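Local coordinates for protein hemoglobin subunit beta (PDB 1GCV) that carries oxygen on a heme from the gills to the peripheral tissues as the beta subunit of a fish hemoglobin tetramer, at residues E6-I11 with I119-F123. Residue numbers count along the deposited sequence, not the author numbering.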
ATOM      1  N   GLU B   6      28.551  -1.722   8.303  1.00 23.85           N
ATOM      2  CA  GLU B   6      28.050  -3.098   8.250  1.00 25.85           C
ATOM      3  C   GLU B   6      27.106  -3.300   7.063  1.00 24.22           C
ATOM      4  O   GLU B   6      27.136  -4.345   6.412  1.00 25.34           O
ATOM      5  CB  GLU B   6      27.299  -3.475   9.540  1.00 29.06           C
ATOM      6  CG  GLU B   6      26.256  -4.596   9.326  1.00 35.99           C
ATOM      7  CD  GLU B   6      25.518  -5.023  10.591  1.00 36.93           C
ATOM      8  OE1 GLU B   6      24.995  -4.151  11.320  1.00 37.75           O
ATOM      9  OE2 GLU B   6      25.453  -6.244  10.847  1.00 38.69           O
ATOM     10  N   GLU B   7      26.260  -2.309   6.800  1.00 22.04           N
ATOM     11  CA  GLU B   7      25.313  -2.385   5.695  1.00 19.28           C
ATOM     12  C   GLU B   7      26.042  -2.331   4.367  1.00 21.02           C
ATOM     13  O   GLU B   7      25.731  -3.088   3.453  1.00 22.29           O
ATOM     14  CB  GLU B   7      24.314  -1.241   5.782  1.00 19.12           C
ATOM     15  CG  GLU B   7      23.507  -1.259   7.057  1.00 20.96           C
ATOM     16  CD  GLU B   7      22.581  -0.070   7.163  1.00 27.01           C
ATOM     17  OE1 GLU B   7      22.920   1.000   6.619  1.00 24.41           O
ATOM     18  OE2 GLU B   7      21.510  -0.207   7.792  1.00 30.65           O
ATOM     19  N   ARG B   8      27.009  -1.426   4.259  1.00 21.13           N
ATOM     20  CA  ARG B   8      27.796  -1.303   3.037  1.00 22.29           C
ATOM     21  C   ARG B   8      28.483  -2.638   2.754  1.00 22.93           C
ATOM     22  O   ARG B   8      28.460  -3.141   1.630  1.00 24.53           O
ATOM     23  CB  ARG B   8      28.877  -0.238   3.201  1.00 20.10           C
ATOM     24  CG  ARG B   8      28.379   1.159   3.421  1.00 21.27           C
ATOM     25  CD  ARG B   8      29.569   2.099   3.510  1.00 23.72           C
ATOM     26  NE  ARG B   8      29.176   3.464   3.834  1.00 26.27           N
ATOM     27  CZ  ARG B   8      28.846   4.377   2.927  1.00 25.86           C
ATOM     28  NH1 ARG B   8      28.499   5.602   3.301  1.00 26.51           N
ATOM     29  NH2 ARG B   8      28.859   4.059   1.641  1.00 27.96           N
ATOM     30  N   ASP B   9      29.097  -3.202   3.789  1.00 21.39           N
ATOM     31  CA  ASP B   9      29.808  -4.466   3.670  1.00 24.26           C
ATOM     32  C   ASP B   9      28.910  -5.629   3.261  1.00 24.11           C
ATOM     33  O   ASP B   9      29.272  -6.422   2.398  1.00 24.77           O
ATOM     34  CB  ASP B   9      30.508  -4.800   4.991  1.00 28.73           C
ATOM     35  CG  ASP B   9      31.734  -3.928   5.240  1.00 32.99           C
ATOM     36  OD1 ASP B   9      32.306  -4.004   6.348  1.00 35.70           O
ATOM     37  OD2 ASP B   9      32.122  -3.165   4.330  1.00 36.91           O
ATOM     38  N   GLU B  10      27.743  -5.734   3.885  1.00 23.31           N
ATOM     39  CA  GLU B  10      26.815  -6.809   3.564  1.00 20.37           C
ATOM     40  C   GLU B  10      26.424  -6.753   2.097  1.00 20.22           C
ATOM     41  O   GLU B  10      26.427  -7.770   1.406  1.00 22.40           O
ATOM     42  CB  GLU B  10      25.559  -6.705   4.430  1.00 21.93           C
ATOM     43  CG  GLU B  10      24.361  -7.475   3.885  1.00 24.65           C
ATOM     44  CD  GLU B  10      24.539  -8.985   3.961  1.00 27.76           C
ATOM     45  OE1 GLU B  10      23.904  -9.701   3.154  1.00 26.26           O
ATOM     46  OE2 GLU B  10      25.312  -9.455   4.825  1.00 28.89           O
ATOM     47  N   ILE B  11      26.094  -5.558   1.621  1.00 19.58           N
ATOM     48  CA  ILE B  11      25.680  -5.381   0.235  1.00 22.15           C
ATOM     49  C   ILE B  11      26.825  -5.577  -0.757  1.00 25.08           C
ATOM     50  O   ILE B  11      26.698  -6.339  -1.714  1.00 24.24           O
ATOM     51  CB  ILE B  11      25.046  -3.982   0.031  1.00 20.84           C
ATOM     52  CG1 ILE B  11      23.632  -3.978   0.619  1.00 21.64           C
ATOM     53  CG2 ILE B  11      24.994  -3.628  -1.451  1.00 21.28           C
ATOM     54  CD1 ILE B  11      23.274  -2.719   1.357  1.00 25.44           C
ATOM     55  N   ILE B 119      18.585  -5.068   6.040  1.00 15.21           N
ATOM     56  CA  ILE B 119      19.587  -4.329   5.281  1.00 14.57           C
ATOM     57  C   ILE B 119      19.227  -4.312   3.791  1.00 16.30           C
ATOM     58  O   ILE B 119      19.317  -3.279   3.130  1.00 16.59           O
ATOM     59  CB  ILE B 119      20.989  -4.953   5.457  1.00 15.49           C
ATOM     60  CG1 ILE B 119      21.418  -4.856   6.923  1.00 14.55           C
ATOM     61  CG2 ILE B 119      22.001  -4.238   4.566  1.00 14.76           C
ATOM     62  CD1 ILE B 119      22.706  -5.595   7.238  1.00 11.45           C
ATOM     63  N   TRP B 120      18.819  -5.464   3.271  1.00 16.53           N
ATOM     64  CA  TRP B 120      18.437  -5.582   1.871  1.00 15.37           C
ATOM     65  C   TRP B 120      17.152  -4.821   1.576  1.00 14.73           C
ATOM     66  O   TRP B 120      17.010  -4.202   0.525  1.00 15.45           O
ATOM     67  CB  TRP B 120      18.278  -7.053   1.515  1.00 15.96           C
ATOM     68  CG  TRP B 120      19.601  -7.687   1.338  1.00 16.64           C
ATOM     69  CD1 TRP B 120      20.288  -8.435   2.253  1.00 17.57           C
ATOM     70  CD2 TRP B 120      20.446  -7.572   0.195  1.00 20.22           C
ATOM     71  NE1 TRP B 120      21.514  -8.789   1.748  1.00 16.41           N
ATOM     72  CE2 TRP B 120      21.638  -8.272   0.485  1.00 19.55           C
ATOM     73  CE3 TRP B 120      20.316  -6.941  -1.051  1.00 18.73           C
ATOM     74  CZ2 TRP B 120      22.694  -8.362  -0.428  1.00 22.57           C
ATOM     75  CZ3 TRP B 120      21.365  -7.030  -1.957  1.00 21.59           C
ATOM     76  CH2 TRP B 120      22.539  -7.736  -1.639  1.00 22.41           C
ATOM     77  N   ASP B 121      16.214  -4.869   2.512  1.00 15.55           N
ATOM     78  CA  ASP B 121      14.950  -4.160   2.355  1.00 15.84           C
ATOM     79  C   ASP B 121      15.262  -2.675   2.220  1.00 14.76           C
ATOM     80  O   ASP B 121      14.705  -1.977   1.377  1.00 15.95           O
ATOM     81  CB  ASP B 121      14.073  -4.393   3.589  1.00 17.93           C
ATOM     82  CG  ASP B 121      12.704  -3.765   3.460  1.00 19.95           C
ATOM     83  OD1 ASP B 121      12.488  -2.686   4.039  1.00 27.15           O
ATOM     84  OD2 ASP B 121      11.840  -4.352   2.781  1.00 25.82           O
ATOM     85  N   LYS B 122      16.170  -2.209   3.069  1.00 14.97           N
ATOM     86  CA  LYS B 122      16.589  -0.817   3.081  1.00 15.32           C
ATOM     87  C   LYS B 122      17.256  -0.460   1.768  1.00 14.18           C
ATOM     88  O   LYS B 122      16.980   0.585   1.184  1.00 17.16           O
ATOM     89  CB  LYS B 122      17.562  -0.586   4.235  1.00 13.36           C
ATOM     90  CG  LYS B 122      18.007   0.844   4.387  1.00 19.39           C
ATOM     91  CD  LYS B 122      19.128   0.941   5.402  1.00 19.05           C
ATOM     92  CE  LYS B 122      19.161   2.309   6.049  1.00 25.44           C
ATOM     93  NZ  LYS B 122      20.542   2.692   6.433  1.00 21.81           N
ATOM     94  N   PHE B 123      18.135  -1.338   1.297  1.00 14.68           N
ATOM     95  CA  PHE B 123      18.825  -1.093   0.044  1.00 14.31           C
ATOM     96  C   PHE B 123      17.856  -1.023  -1.130  1.00 15.72           C
ATOM     97  O   PHE B 123      17.958  -0.121  -1.959  1.00 16.58           O
ATOM     98  CB  PHE B 123      19.866  -2.179  -0.225  1.00 15.38           C
ATOM     99  CG  PHE B 123      20.649  -1.964  -1.493  1.00 19.51           C
ATOM    100  CD1 PHE B 123      21.465  -0.843  -1.640  1.00 20.27           C
ATOM    101  CD2 PHE B 123      20.560  -2.871  -2.545  1.00 18.40           C
ATOM    102  CE1 PHE B 123      22.178  -0.628  -2.818  1.00 21.07           C
ATOM    103  CE2 PHE B 123      21.272  -2.663  -3.727  1.00 20.55           C
ATOM    104  CZ  PHE B 123      22.083  -1.538  -3.862  1.00 20.08           C
TER
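Start with Ile119: its mt rotamer (chi1 near -63°) is extended, and it enters segment 6-11 of helix 5-17 as a knob into the hole formed by Glu6, Glu7, Glu10 and Ile11. Its CG2 lies 4.0 Å from Glu7 CB and 3.8 Å from Ile11 CD1, while its CD1 reaches Glu6 CG at 4.2 Å; Glu10 CG, 4.1 Å from Ile119 CG2, adds another aliphatic carbon to the socket. The CA-to-CB bond of Ile11 points sideways to segment 119-123, but with chi1 at -76° and chi2 off-well at 139° its CD1 swings in to Phe123 CB (3.8 Å), and its CG2 sits 4.3 Å from the Phe123 ring centroid, almost on the ring normal, a CH-pi contact. This is the A/H helix crossing of the globin fold: the axes of segments 6-11 and 119-123, on the N-terminal and C-terminal helices, cross at -87° with a closest approach of 10.4 Å, away from the heme iron. Polar tips finish the packing. Glu7, mt, places OE1 2.9 Å from Lys122 NZ in a salt bridge; Lys122 extends through chi1 to chi3 all t to get there, and its NZ also bonds His2 O. Glu10 instead bends, chi1 t and chi2 p (69°), bringing OE1 to the edge of the Trp120 indole, where NE1 donates a hydrogen bond of 2.9 Å; the same carboxylate oxygen forms a salt bridge with Arg108 of helix 93-108.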